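Local atomic coordinates of CocE/NonD family hydrolase (Staphylococcus aureus subsp. aureus COL, PDB entry 3III), a protein that probably hydrolyses ester or amide bonds as a serine hydrolase of the CocE/NonD family, related to the X-Pro dipeptidyl-peptidases of family S15. Residues Ala172-Trp176 against Met189-Leu195; Leu262-Ala266 against Ser278-Phe282. All blocks are in the same frame, centred on the assembly; numbering follows the deposited sequence.

Overall arrangement
Both contacts pack a helix onto one face of the central sheet of an alpha/beta-hydrolase domain, and their centres lie 8 Å apart. Strands 186-192 and 262-267 are parallel neighbours, joined by a probable hydrogen bond from Leu-263 N to Met-189 O (3.0 Å), with another just past the first strand, from Glu-193 N to Cys-265 O (3.0 Å). Helices 170-179 and 275-284 share that face: Trp-176 of contact 1 touches Leu-262 and Thr-264 of contact 2, while Gly-194 N packs 3.2 Å from Ser-278 OG. A bound palmitic acid lies about 8 Å from the Val-173 side chain and about 12 Å from that of Ser-278, so contact 1 is closer to it.

Contact 1. Residues Ala172-Trp176 against Met189-Leu195; sequences AVTQW and MIPWEGL
In this beta-alpha-beta unit of an alpha/beta hydrolase, helix 170-179, which in this fold follows the nucleophile elbow, packs on the next strand, 186-192. The short axes of 172-176 and 189-192 approach to 7.2 Å at a signed crossing angle of -134°. Register is set by CA pairs Ala-172 with Pro-191 (4.1 Å) and Val-173 with Gly-194 (4.6 Å). Beyond the strand the chain turns through Glu-193, whose phi is positive (70/88), into extended Gly-194 (-149/133). An ideal CB on Gly-194 would lie 2.6 Å from Ala-172 CB, so the close approach needs a residue without a side chain.

Gln-175 (chi1 m, chi2 t) presents its amide to the strand backbone. NE2 donates to Ile-190 O (2.9 Å, 145°) and also bonds Leu-171 O; OE1 receives a weak bond from Ile-190 N (3.1 Å, 131°), its stronger partner being Thr-165 OG1 on strand 162-168.

Trp-176 (m, chi2 124°) lies with one ring face over Pro-191, whose CG is 3.8 Å from the six-membered centroid, 19° off the normal: a CH-pi contact. Selenomethionine Met-189 brings CE to 3.9 Å from Trp-176 CE3. Leu-195 O finds no polar partner, resting 3.3 Å from Val-173 CG2, whereas Gly-194 O accepts from Trp-176 NE1 at 2.8 Å and 130°.

Contact 2. Residues Leu262-Ala266 against Ser278-Phe282; sequences LLTCA and SFEGF
Strand 262-267 and helix 275-284 form the first two elements of a beta-alpha-beta unit, completed by strand 290-295, in the alpha/beta-hydrolase sheet. The segments run nearly antiparallel, their short axes 155° apart (signed crossing -155°) and 8.0 Å distant at closest. CA register pairs Thr-264 with Phe-282 (6.4 Å) and Ala-266 with Ser-278 (5.1 Å), so the gap narrows toward the carboxyl end of the strand. With the backbone extended throughout, alternate CA-to-CB bonds point at the helix: those of Leu-262, Thr-264 and Ala-266.

Leu-262 (t, p) makes only a loose approach, CD2 lying 4.2 Å from Gly-281 O and 4.3 Å from Phe-282 CA; its side chain also meets Met-189, Pro-191 and Trp-176. Thr-264 (m) sets CG2 3.5 Å from Ser-278 O, while OG1, buried without a polar partner in the model, sits 4.0 Å from Phe-282 CB near the plane of that ring. Phe-282 (chi1 t) reaches on to Leu-292 and makes a cation-pi contact with Lys-290. Cys-265 turns its side chain from the helix, and its O is 3.6 Å from Ser-278 OG without a hydrogen bond; Ser-278 (m) instead bonds His-274 O.

Ala-266, the strand residue most covered by the helix (59 Å²), closes the segment. Its CB is 3.5 Å from Ser-278 CB and lies over one face of Phe-279 (chi1 m) in a CH-pi contact, 3.8 Å from the ring centroid, 23° off the normal and 3.5 Å from Phe-279 CE2.

Contact 1. Residues Ala172-Trp176 against Met189-Leu195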
loop_
_atom_site.group_PDB
_atom_site.type_symbol
_atom_site.label_atom_id
_atom_site.label_comp_id
_atom_site.label_asym_id
_atom_site.label_seq_id
_atom_site.Cartn_x
_atom_site.Cartn_y
_atom_site.Cartn_z
ATOM N N ALA A 172 -5.108 0.949 -7.465
ATOM C CA ALA A 172 -5.843 0.955 -6.196
ATOM C C ALA A 172 -6.021 2.362 -5.644
ATOM O O ALA A 172 -7.129 2.730 -5.184
ATOM C CB ALA A 172 -5.149 0.043 -5.149
ATOM N N VAL A 173 -4.953 3.171 -5.676
ATOM C CA VAL A 173 -5.036 4.547 -5.137
ATOM C C VAL A 173 -6.127 5.340 -5.886
ATOM O O VAL A 173 -6.940 6.049 -5.271
ATOM C CB VAL A 173 -3.690 5.315 -5.264
ATOM C CG1 VAL A 173 -3.812 6.786 -4.698
ATOM C CG2 VAL A 173 -2.535 4.550 -4.618
ATOM N N THR A 174 -6.183 5.185 -7.206
ATOM C CA THR A 174 -7.201 5.882 -8.005
ATOM C C THR A 174 -8.632 5.444 -7.650
ATOM O O THR A 174 -9.571 6.187 -7.887
ATOM C CB THR A 174 -6.975 5.718 -9.503
ATOM O OG1 THR A 174 -6.862 4.323 -9.856
ATOM C CG2 THR A 174 -5.712 6.437 -9.968
ATOM N N GLN A 175 -8.780 4.235 -7.116
ATOM C CA GLN A 175 -10.117 3.767 -6.638
ATOM C C GLN A 175 -10.501 4.455 -5.355
ATOM O O GLN A 175 -11.623 4.886 -5.229
ATOM C CB GLN A 175 -10.125 2.285 -6.414
ATOM C CG GLN A 175 -9.835 1.467 -7.677
ATOM C CD GLN A 175 -9.949 -0.022 -7.356
ATOM O OE1 GLN A 175 -11.017 -0.472 -6.932
ATOM N NE2 GLN A 175 -8.854 -0.787 -7.571
ATOM N N TRP A 176 -9.581 4.584 -4.393
ATOM C CA TRP A 176 -9.940 5.338 -3.195
ATOM C C TRP A 176 -10.387 6.731 -3.614
ATOM O O TRP A 176 -11.386 7.262 -3.125
ATOM C CB TRP A 176 -8.750 5.463 -2.233
ATOM C CG TRP A 176 -8.249 4.174 -1.603
ATOM C CD1 TRP A 176 -6.960 3.694 -1.675
ATOM C CD2 TRP A 176 -8.972 3.256 -0.752
ATOM N NE1 TRP A 176 -6.861 2.517 -0.978
ATOM C CE2 TRP A 176 -8.059 2.256 -0.353
ATOM C CE3 TRP A 176 -10.297 3.206 -0.246
ATOM C CZ2 TRP A 176 -8.428 1.176 0.462
ATOM C CZ3 TRP A 176 -10.641 2.147 0.606
ATOM C CH2 TRP A 176 -9.713 1.146 0.947
HETATM N N MSE A 189 -15.818 -2.037 -5.312
HETATM C CA MSE A 189 -14.430 -1.650 -5.520
HETATM C C MSE A 189 -13.492 -2.614 -4.826
HETATM O O MSE A 189 -13.797 -3.117 -3.717
HETATM C CB MSE A 189 -14.172 -0.226 -4.991
HETATM C CG MSE A 189 -14.504 -0.086 -3.539
HETATM SE SE MSE A 189 -14.453 1.798 -2.893
HETATM C CE MSE A 189 -12.471 2.106 -3.250
ATOM N N ILE A 190 -12.354 -2.865 -5.477
ATOM C CA ILE A 190 -11.315 -3.754 -4.971
ATOM C C ILE A 190 -9.964 -2.987 -5.047
ATOM O O ILE A 190 -9.173 -3.161 -6.007
ATOM C CB ILE A 190 -11.240 -5.066 -5.751
ATOM C CG1 ILE A 190 -12.618 -5.755 -5.825
ATOM C CG2 ILE A 190 -10.210 -6.036 -5.113
ATOM C CD1 ILE A 190 -12.595 -7.016 -6.685
ATOM N N PRO A 191 -9.733 -2.075 -4.076
ATOM C CA PRO A 191 -8.432 -1.418 -4.014
ATOM C C PRO A 191 -7.430 -2.408 -3.417
ATOM O O PRO A 191 -7.369 -2.607 -2.186
ATOM C CB PRO A 191 -8.681 -0.243 -3.081
ATOM C CG PRO A 191 -9.836 -0.702 -2.214
ATOM C CD PRO A 191 -10.705 -1.459 -3.133
ATOM N N TRP A 192 -6.693 -3.085 -4.288
ATOM C CA TRP A 192 -5.817 -4.139 -3.879
ATOM C C TRP A 192 -4.418 -3.551 -3.640
ATOM O O TRP A 192 -3.572 -3.543 -4.534
ATOM C CB TRP A 192 -5.786 -5.264 -4.933
ATOM C CG TRP A 192 -5.240 -6.537 -4.359
ATOM C CD1 TRP A 192 -3.930 -6.846 -4.135
ATOM C CD2 TRP A 192 -5.990 -7.695 -3.933
ATOM N NE1 TRP A 192 -3.822 -8.125 -3.645
ATOM C CE2 TRP A 192 -5.059 -8.657 -3.481
ATOM C CE3 TRP A 192 -7.337 -8.003 -3.892
ATOM C CZ2 TRP A 192 -5.440 -9.909 -2.967
ATOM C CZ3 TRP A 192 -7.729 -9.227 -3.385
ATOM C CH2 TRP A 192 -6.787 -10.174 -2.902
ATOM N N GLU A 193 -4.190 -3.099 -2.403
ATOM C CA GLU A 193 -2.937 -2.408 -1.995
ATOM C C GLU A 193 -2.829 -1.013 -2.633
ATOM O O GLU A 193 -2.252 -0.834 -3.721
ATOM C CB GLU A 193 -1.669 -3.217 -2.254
ATOM C CG GLU A 193 -1.637 -4.532 -1.421
ATOM C CD GLU A 193 -0.252 -4.934 -1.052
ATOM O OE1 GLU A 193 0.190 -6.012 -1.530
ATOM O OE2 GLU A 193 0.365 -4.161 -0.291
ATOM N N GLY A 194 -3.403 -0.033 -1.938
ATOM C CA GLY A 194 -3.205 1.358 -2.328
ATOM C C GLY A 194 -3.217 2.365 -1.196
ATOM O O GLY A 194 -4.130 2.388 -0.377
ATOM N N LEU A 195 -2.217 3.250 -1.221
ATOM C CA LEU A 195 -2.164 4.384 -0.332
ATOM C C LEU A 195 -3.279 5.381 -0.659
ATOM O O LEU A 195 -3.943 5.288 -1.681
ATOM C CB LEU A 195 -0.791 5.082 -0.429
ATOM C CG LEU A 195 -0.368 5.699 -1.776
ATOM C CD1 LEU A 195 -0.838 7.097 -1.937
ATOM C CD2 LEU A 195 1.192 5.610 -1.898
#

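Contact 2. Residues Leu262-Ala266 against Ser278-Phe282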
loop_
_atom_site.group_PDB
_atom_site.type_symbol
_atom_site.label_atom_id
_atom_site.label_comp_id
_atom_site.label_asym_id
_atom_site.label_seq_id
_atom_site.Cartn_x
_atom_site.Cartn_y
_atom_site.Cartn_z
ATOM N N LEU A 262 -17.024 -2.691 -0.653
ATOM C CA LEU A 262 -15.567 -2.591 -0.608
ATOM C C LEU A 262 -14.879 -3.889 -0.172
ATOM O O LEU A 262 -15.226 -4.463 0.838
ATOM C CB LEU A 262 -15.211 -1.464 0.409
ATOM C CG LEU A 262 -13.770 -1.368 0.881
ATOM C CD1 LEU A 262 -12.880 -1.019 -0.334
ATOM C CD2 LEU A 262 -13.594 -0.260 1.929
ATOM N N LEU A 263 -13.948 -4.352 -1.000
ATOM C CA LEU A 263 -13.004 -5.405 -0.700
ATOM C C LEU A 263 -11.588 -4.807 -0.771
ATOM O O LEU A 263 -11.091 -4.500 -1.836
ATOM C CB LEU A 263 -13.197 -6.592 -1.674
ATOM C CG LEU A 263 -12.156 -7.705 -1.559
ATOM C CD1 LEU A 263 -12.126 -8.395 -0.169
ATOM C CD2 LEU A 263 -12.327 -8.803 -2.652
ATOM N N THR A 264 -10.950 -4.618 0.389
ATOM C CA THR A 264 -9.621 -4.087 0.489
ATOM C C THR A 264 -8.610 -5.170 0.657
ATOM O O THR A 264 -8.838 -6.124 1.444
ATOM C CB THR A 264 -9.525 -3.176 1.729
ATOM O OG1 THR A 264 -10.544 -2.168 1.620
ATOM C CG2 THR A 264 -8.108 -2.527 1.849
ATOM N N CYS A 265 -7.479 -5.069 -0.035
ATOM C CA CYS A 265 -6.325 -5.877 0.383
ATOM C C CYS A 265 -5.282 -4.926 0.947
ATOM O O CYS A 265 -4.976 -3.890 0.330
ATOM C CB CYS A 265 -5.748 -6.707 -0.762
ATOM S SG CYS A 265 -4.222 -7.499 -0.282
ATOM N N ALA A 266 -4.779 -5.274 2.130
ATOM C CA ALA A 266 -3.567 -4.717 2.754
ATOM C C ALA A 266 -2.523 -5.818 2.916
ATOM O O ALA A 266 -2.870 -7.006 2.985
ATOM C CB ALA A 266 -3.874 -4.118 4.142
ATOM N N SER A 278 -3.846 1.368 3.031
ATOM C CA SER A 278 -4.729 0.257 2.782
ATOM C C SER A 278 -5.614 0.073 4.008
ATOM O O SER A 278 -6.863 -0.047 3.903
ATOM C CB SER A 278 -3.948 -1.032 2.390
ATOM O OG SER A 278 -3.207 -0.859 1.186
ATOM N N PHE A 279 -4.998 0.092 5.185
ATOM C CA PHE A 279 -5.750 -0.052 6.440
ATOM C C PHE A 279 -6.601 1.177 6.698
ATOM O O PHE A 279 -7.768 1.040 7.161
ATOM C CB PHE A 279 -4.791 -0.269 7.627
ATOM C CG PHE A 279 -4.251 -1.673 7.710
ATOM C CD1 PHE A 279 -5.028 -2.692 8.230
ATOM C CD2 PHE A 279 -3.004 -1.977 7.206
ATOM C CE1 PHE A 279 -4.557 -3.977 8.315
ATOM C CE2 PHE A 279 -2.521 -3.292 7.246
ATOM C CZ PHE A 279 -3.326 -4.297 7.778
ATOM N N GLU A 280 -6.039 2.392 6.453
ATOM C CA GLU A 280 -6.838 3.600 6.635
ATOM C C GLU A 280 -8.115 3.593 5.800
ATOM O O GLU A 280 -9.202 4.026 6.287
ATOM C CB GLU A 280 -6.085 4.909 6.391
ATOM C CG GLU A 280 -5.053 5.306 7.471
ATOM C CD GLU A 280 -5.563 5.184 8.904
ATOM O OE1 GLU A 280 -6.659 5.708 9.155
ATOM O OE2 GLU A 280 -4.863 4.574 9.760
ATOM N N GLY A 281 -7.994 3.098 4.560
ATOM C CA GLY A 281 -9.144 3.068 3.641
ATOM C C GLY A 281 -10.215 2.183 4.197
ATOM O O GLY A 281 -11.400 2.539 4.243
ATOM N N PHE A 282 -9.807 0.988 4.610
ATOM C CA PHE A 282 -10.781 0.045 5.175
ATOM C C PHE A 282 -11.435 0.607 6.429
ATOM O O PHE A 282 -12.654 0.502 6.604
ATOM C CB PHE A 282 -10.154 -1.293 5.460
ATOM C CG PHE A 282 -11.083 -2.250 6.153
ATOM C CD1 PHE A 282 -12.128 -2.855 5.468
ATOM C CD2 PHE A 282 -10.981 -2.454 7.515
ATOM C CE1 PHE A 282 -13.037 -3.744 6.131
ATOM C CE2 PHE A 282 -11.849 -3.302 8.180
ATOM C CZ PHE A 282 -12.886 -3.958 7.505
#